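Local coordinates for protein ethyl acetate hydrolase (Pseudomonas veronii, PDB 5EFZ) that hydrolyses ethyl acetate and related short-chain acetate esters as a homodimeric esterase of the alpha/beta-hydrolase fold, serving the breakdown of short methyl ketones, at residues K221-M226 and G333-F338; D251-R256 and F338-Q343. One frame throughout, in Å; residues are numbered along the deposited sequence.

How the interactions relate
Following the chain from its N terminus, helix 213-227 supplies 221-226 and helix 246-258 supplies 251-256; both come between strands 170-174 and 296-300 of the central sheet. The chain then runs through strands 296-300 and 324-325 to the loop where 333-338 and 338-343 follow one another and share Phe338. Interaction 1 closes a loop of 106 residues and interaction 2 one of 81, and the two loops cross, since their segments alternate. Their centres lie about 9 Å apart. Met254 joins them, its CE packing on Trp223 CB (3.5 Å) and Leu335 CD1 (3.9 Å). Together they tie two neighbouring helices to the loop of the active-site histidine.

Interaction 1: residues K221-M226 and G333-F338; sequences KLWTLM and GHLGLF. With ACT (acetate ion), chain O.
Trp223 turns the benzene end of its indole toward the loop, where CZ3 meets His334 CD2 at 4.0 Å, the imidazole carbon lying at the indole's edge, near its plane. Leu335 CD1 makes the apolar approach, 4.2 Å from Trp223 CE3 and as near to Trp223 O, the two side chains crossing at about a right angle. The close part is confined to the indole's six-membered ring and the carbonyl behind it; toward Met226, whose side chain stays at least 7.2 Å from 333-338, the contact is loose. Another side of the same helix meets the second subunit, where Leu222 and Met226 pack on their own copies.

With its CG anti to the backbone N (chi1 -169°), His334 extends to an acetate ion, and NE2 donates to acetate O over 2.7 Å at 161°. ND1 bonds Asp305, so both ring nitrogens are engaged and the imidazole's rotation is fixed. Were an alanine here, Asp305 and the acetate would probably both lose their imidazole partner, and Trp223 its neighbour. The acetate, probably from the crystallisation liquor, also bonds Ser151 OG and the backbone nitrogens of Tyr68 and Met152, consistent with a Ser-His-Asp triad beside an oxyanion hole.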
loop_
_atom_site.group_PDB
_atom_site.type_symbol
_atom_site.label_atom_id
_atom_site.label_comp_id
_atom_site.label_asym_id
_atom_site.label_seq_id
_atom_site.Cartn_x
_atom_site.Cartn_y
_atom_site.Cartn_z
ATOM N N LYS A 221 -10.239 6.133 -0.697
ATOM C CA LYS A 221 -9.829 5.105 0.269
ATOM C C LYS A 221 -8.478 4.506 -0.110
ATOM O O LYS A 221 -7.633 4.235 0.754
ATOM C CB LYS A 221 -10.867 3.993 0.365
ATOM C CG LYS A 221 -12.092 4.338 1.172
ATOM C CD LYS A 221 -12.846 3.024 1.425
ATOM C CE LYS A 221 -14.135 3.183 2.159
ATOM N NZ LYS A 221 -14.799 1.835 2.311
ATOM N N LEU A 222 -8.267 4.289 -1.407
ATOM C CA LEU A 222 -6.978 3.752 -1.858
ATOM C C LEU A 222 -5.853 4.728 -1.576
ATOM O O LEU A 222 -4.746 4.318 -1.217
ATOM C CB LEU A 222 -7.024 3.427 -3.343
ATOM C CG LEU A 222 -7.886 2.223 -3.674
ATOM C CD1 LEU A 222 -8.339 2.254 -5.160
ATOM C CD2 LEU A 222 -7.098 0.932 -3.392
ATOM N N TRP A 223 -6.116 6.017 -1.749
ATOM C CA TRP A 223 -5.151 7.048 -1.392
ATOM C C TRP A 223 -4.866 7.068 0.109
ATOM O O TRP A 223 -3.757 7.364 0.528
ATOM C CB TRP A 223 -5.642 8.430 -1.841
ATOM C CG TRP A 223 -5.189 8.738 -3.223
ATOM C CD1 TRP A 223 -5.959 8.755 -4.372
ATOM C CD2 TRP A 223 -3.852 9.065 -3.626
ATOM N NE1 TRP A 223 -5.166 9.096 -5.458
ATOM C CE2 TRP A 223 -3.880 9.299 -5.031
ATOM C CE3 TRP A 223 -2.640 9.221 -2.931
ATOM C CZ2 TRP A 223 -2.720 9.637 -5.761
ATOM C CZ3 TRP A 223 -1.481 9.562 -3.665
ATOM C CH2 TRP A 223 -1.548 9.785 -5.057
ATOM N N THR A 224 -5.861 6.749 0.923
ATOM C CA THR A 224 -5.632 6.709 2.360
ATOM C C THR A 224 -4.699 5.542 2.719
ATOM O O THR A 224 -3.841 5.649 3.614
ATOM C CB THR A 224 -6.954 6.550 3.137
ATOM O OG1 THR A 224 -7.910 7.527 2.665
ATOM C CG2 THR A 224 -6.710 6.742 4.660
ATOM N N LEU A 225 -4.911 4.422 2.046
ATOM C CA LEU A 225 -4.131 3.211 2.250
ATOM C C LEU A 225 -2.639 3.416 1.900
ATOM O O LEU A 225 -1.754 2.945 2.622
ATOM C CB LEU A 225 -4.700 2.069 1.390
ATOM C CG LEU A 225 -3.899 0.769 1.423
ATOM C CD1 LEU A 225 -3.992 0.112 2.812
ATOM C CD2 LEU A 225 -4.382 -0.189 0.379
ATOM N N MET A 226 -2.380 4.097 0.785
ATOM C CA MET A 226 -1.018 4.200 0.224
ATOM C C MET A 226 -0.365 5.575 0.409
ATOM O O MET A 226 0.833 5.696 0.249
ATOM C CB MET A 226 -1.027 3.892 -1.299
ATOM C CG MET A 226 -1.371 2.426 -1.619
ATOM S SD MET A 226 -0.136 1.273 -1.040
ATOM C CE MET A 226 1.333 1.786 -1.928
ATOM N N GLY A 333 4.582 10.396 5.188
ATOM C CA GLY A 333 4.671 9.679 3.918
ATOM C C GLY A 333 4.345 10.591 2.745
ATOM O O GLY A 333 4.499 11.826 2.800
ATOM N N HIS A 334 3.825 9.978 1.682
ATOM C CA HIS A 334 3.676 10.732 0.448
ATOM C C HIS A 334 2.862 12.018 0.599
ATOM O O HIS A 334 3.244 13.108 0.090
ATOM C CB HIS A 334 3.032 9.837 -0.608
ATOM C CG HIS A 334 3.084 10.443 -1.972
ATOM N ND1 HIS A 334 4.242 10.460 -2.728
ATOM C CD2 HIS A 334 2.134 11.085 -2.704
ATOM C CE1 HIS A 334 3.991 11.059 -3.889
ATOM N NE2 HIS A 334 2.722 11.450 -3.899
ATOM N N LEU A 335 1.725 11.922 1.288
ATOM C CA LEU A 335 0.827 13.080 1.351
ATOM C C LEU A 335 1.260 14.097 2.405
ATOM O O LEU A 335 0.569 15.101 2.621
ATOM C CB LEU A 335 -0.620 12.636 1.596
ATOM C CG LEU A 335 -1.198 11.917 0.373
ATOM C CD1 LEU A 335 -2.607 11.374 0.662
ATOM C CD2 LEU A 335 -1.182 12.848 -0.858
ATOM N N GLY A 336 2.434 13.889 3.006
ATOM C CA GLY A 336 3.138 14.978 3.680
ATOM C C GLY A 336 3.377 16.125 2.696
ATOM O O GLY A 336 3.632 17.247 3.110
ATOM N N LEU A 337 3.244 15.872 1.391
ATOM C CA LEU A 337 3.324 16.963 0.415
ATOM C C LEU A 337 2.218 17.994 0.636
ATOM O O LEU A 337 2.359 19.146 0.238
ATOM C CB LEU A 337 3.240 16.433 -1.023
ATOM C CG LEU A 337 4.466 15.684 -1.560
ATOM C CD1 LEU A 337 4.108 14.999 -2.884
ATOM C CD2 LEU A 337 5.658 16.644 -1.737
ATOM N N PHE A 338 1.113 17.568 1.251
ATOM C CA PHE A 338 -0.032 18.437 1.481
ATOM C C PHE A 338 0.212 19.443 2.627
ATOM O O PHE A 338 -0.659 20.256 2.950
ATOM C CB PHE A 338 -1.270 17.598 1.787
ATOM C CG PHE A 338 -1.911 16.995 0.555
ATOM C CD1 PHE A 338 -1.295 17.098 -0.702
ATOM C CD2 PHE A 338 -3.138 16.345 0.650
ATOM C CE1 PHE A 338 -1.889 16.550 -1.853
ATOM C CE2 PHE A 338 -3.758 15.821 -0.497
ATOM C CZ PHE A 338 -3.137 15.915 -1.739
HETATM C C ACT O . 0.969 13.331 -6.500
HETATM O O ACT O . 1.399 12.217 -6.085
HETATM O OXT ACT O . 1.401 13.746 -7.628
HETATM C CH3 ACT O . 0.018 14.124 -5.669
#

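Interaction 2: residues D251-R256 and F338-Q343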
loop_
_atom_site.group_PDB
_atom_site.type_symbol
_atom_site.label_atom_id
_atom_site.label_comp_id
_atom_site.label_asym_id
_atom_site.label_seq_id
_atom_site.Cartn_x
_atom_site.Cartn_y
_atom_site.Cartn_z
ATOM N N ASP A 251 -13.469 10.035 5.898
ATOM C CA ASP A 251 -14.629 10.777 5.430
ATOM C C ASP A 251 -14.386 12.292 5.343
ATOM O O ASP A 251 -14.758 12.921 4.353
ATOM C CB ASP A 251 -15.846 10.521 6.325
ATOM C CG ASP A 251 -16.335 9.092 6.253
ATOM O OD1 ASP A 251 -15.857 8.324 5.383
ATOM O OD2 ASP A 251 -17.199 8.738 7.084
ATOM N N GLY A 252 -13.777 12.863 6.380
ATOM C CA GLY A 252 -13.698 14.308 6.515
ATOM C C GLY A 252 -12.521 14.967 5.833
ATOM O O GLY A 252 -12.567 16.150 5.539
ATOM N N PHE A 253 -11.460 14.211 5.597
ATOM C CA PHE A 253 -10.281 14.719 4.908
ATOM C C PHE A 253 -10.201 14.128 3.479
ATOM O O PHE A 253 -10.216 14.857 2.471
ATOM C CB PHE A 253 -9.010 14.376 5.724
ATOM C CG PHE A 253 -7.733 15.024 5.221
ATOM C CD1 PHE A 253 -7.127 14.602 4.056
ATOM C CD2 PHE A 253 -7.113 16.020 5.961
ATOM C CE1 PHE A 253 -5.946 15.186 3.599
ATOM C CE2 PHE A 253 -5.927 16.613 5.528
ATOM C CZ PHE A 253 -5.335 16.194 4.343
ATOM N N MET A 254 -10.113 12.810 3.385
ATOM C CA MET A 254 -9.729 12.176 2.113
ATOM C C MET A 254 -10.893 12.113 1.120
ATOM O O MET A 254 -10.733 12.500 -0.018
ATOM C CB MET A 254 -9.191 10.754 2.369
ATOM C CG MET A 254 -7.911 10.708 3.281
ATOM S SD MET A 254 -6.516 11.461 2.426
ATOM C CE MET A 254 -6.324 10.404 1.009
ATOM N N LYS A 255 -12.047 11.588 1.539
ATOM C CA LYS A 255 -13.186 11.576 0.626
ATOM C C LYS A 255 -13.569 13.000 0.204
ATOM O O LYS A 255 -13.878 13.262 -0.951
ATOM C CB LYS A 255 -14.387 10.881 1.264
ATOM C CG LYS A 255 -14.202 9.365 1.395
ATOM C CD LYS A 255 -15.450 8.666 1.939
ATOM C CE LYS A 255 -15.221 7.159 2.038
ATOM N NZ LYS A 255 -16.427 6.505 2.600
ATOM N N ARG A 256 -13.540 13.913 1.164
ATOM C CA ARG A 256 -13.925 15.300 0.897
ATOM C C ARG A 256 -12.982 15.953 -0.121
ATOM O O ARG A 256 -13.425 16.745 -0.958
ATOM C CB ARG A 256 -13.954 16.091 2.213
ATOM C CG ARG A 256 -14.331 17.554 2.079
ATOM C CD ARG A 256 -14.507 18.237 3.455
ATOM N NE ARG A 256 -15.663 17.682 4.165
ATOM C CZ ARG A 256 -15.746 17.503 5.484
ATOM N NH1 ARG A 256 -14.751 17.869 6.288
ATOM N NH2 ARG A 256 -16.846 16.979 6.008
ATOM N N PHE A 338 1.113 17.568 1.251
ATOM C CA PHE A 338 -0.032 18.437 1.481
ATOM C C PHE A 338 0.212 19.443 2.627
ATOM O O PHE A 338 -0.659 20.256 2.950
ATOM C CB PHE A 338 -1.270 17.598 1.787
ATOM C CG PHE A 338 -1.911 16.995 0.555
ATOM C CD1 PHE A 338 -1.295 17.098 -0.702
ATOM C CD2 PHE A 338 -3.138 16.345 0.650
ATOM C CE1 PHE A 338 -1.889 16.550 -1.853
ATOM C CE2 PHE A 338 -3.758 15.821 -0.497
ATOM C CZ PHE A 338 -3.137 15.915 -1.739
ATOM N N GLY A 339 1.388 19.404 3.218
ATOM C CA GLY A 339 1.716 20.370 4.256
ATOM C C GLY A 339 1.195 20.050 5.650
ATOM O O GLY A 339 1.066 20.944 6.482
ATOM N N THR A 340 0.908 18.779 5.918
ATOM C CA THR A 340 0.456 18.347 7.231
ATOM C C THR A 340 1.543 18.332 8.315
ATOM O O THR A 340 1.241 18.387 9.517
ATOM C CB THR A 340 -0.128 16.910 7.141
ATOM O OG1 THR A 340 0.792 16.087 6.409
ATOM C CG2 THR A 340 -1.462 16.950 6.375
ATOM N N ASP A 341 2.792 18.222 7.882
ATOM C CA ASP A 341 3.926 18.008 8.768
ATOM C C ASP A 341 4.857 19.230 8.723
ATOM O O ASP A 341 5.659 19.401 7.782
ATOM C CB ASP A 341 4.676 16.747 8.366
ATOM C CG ASP A 341 5.842 16.442 9.294
ATOM O OD1 ASP A 341 6.255 17.308 10.112
ATOM O OD2 ASP A 341 6.375 15.325 9.197
ATOM N N ALA A 342 4.705 20.089 9.718
ATOM C CA ALA A 342 5.480 21.325 9.778
ATOM C C ALA A 342 6.991 21.042 9.967
ATOM O O ALA A 342 7.812 21.843 9.531
ATOM C CB ALA A 342 4.951 22.234 10.908
ATOM N N GLN A 343 7.357 19.923 10.611
ATOM C CA GLN A 343 8.793 19.566 10.730
ATOM C C GLN A 343 9.385 19.327 9.350
ATOM O O GLN A 343 10.495 19.763 9.029
ATOM C CB GLN A 343 9.023 18.295 11.577
ATOM C CG GLN A 343 8.696 18.410 13.026
ATOM C CD GLN A 343 9.804 19.016 13.893
ATOM O OE1 GLN A 343 9.673 20.143 14.337
ATOM N NE2 GLN A 343 10.839 18.231 14.221
#
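Phe253 and Phe338 meet rim to rim, and the helix that carries the first of them is best read in sequence. At its start Asp251 takes no part across the contact and pairs with Lys255 one turn on, OD1 to NZ at 3.4 Å, a salt bridge whose hydrogen bond is weak. Gly252 follows within a wider, pi-type turn that spans 251-255. Phe253 then does the work: a chi1 of -171° swings its ring out, opposite the backbone N, across the gap between the backbones, whose nearest CA atoms, those of Phe253 and Phe338, are 11.4 Å apart. Its CE1 comes to 4.2 Å from Phe338 CD2, each atom near the plane of the other ring, so the two aromatics touch by their edges without stacking. The same ring holds Thr340 CG2 at 4.4 Å from its CZ.

Met254 is buried and packs on Trp223 and Thr224 of helix 213-227 and on Leu335, while Arg256 lays one face of its guanidinium over Gly252 CA. On the loop side, the hydroxyl of Thr340 bonds Asp332, and its methyl meets the phenylalanine. Asp341 OD1 is the N-cap acceptor of helix 342-356, taking a weak bond from Gln343 N (2.9 Å) and another from Met344 N.

No hydrogen bond or salt bridge crosses between the segments. Thr340, Asp341 and the Asp251-Lys255 pair find polar partners on their own sides, so a small apolar surface contact joins helix 246-258 to the approach of helix 342-356, through Phe338, which also meets Tyr257 and lies about 7 Å, side chain to side chain, from His334.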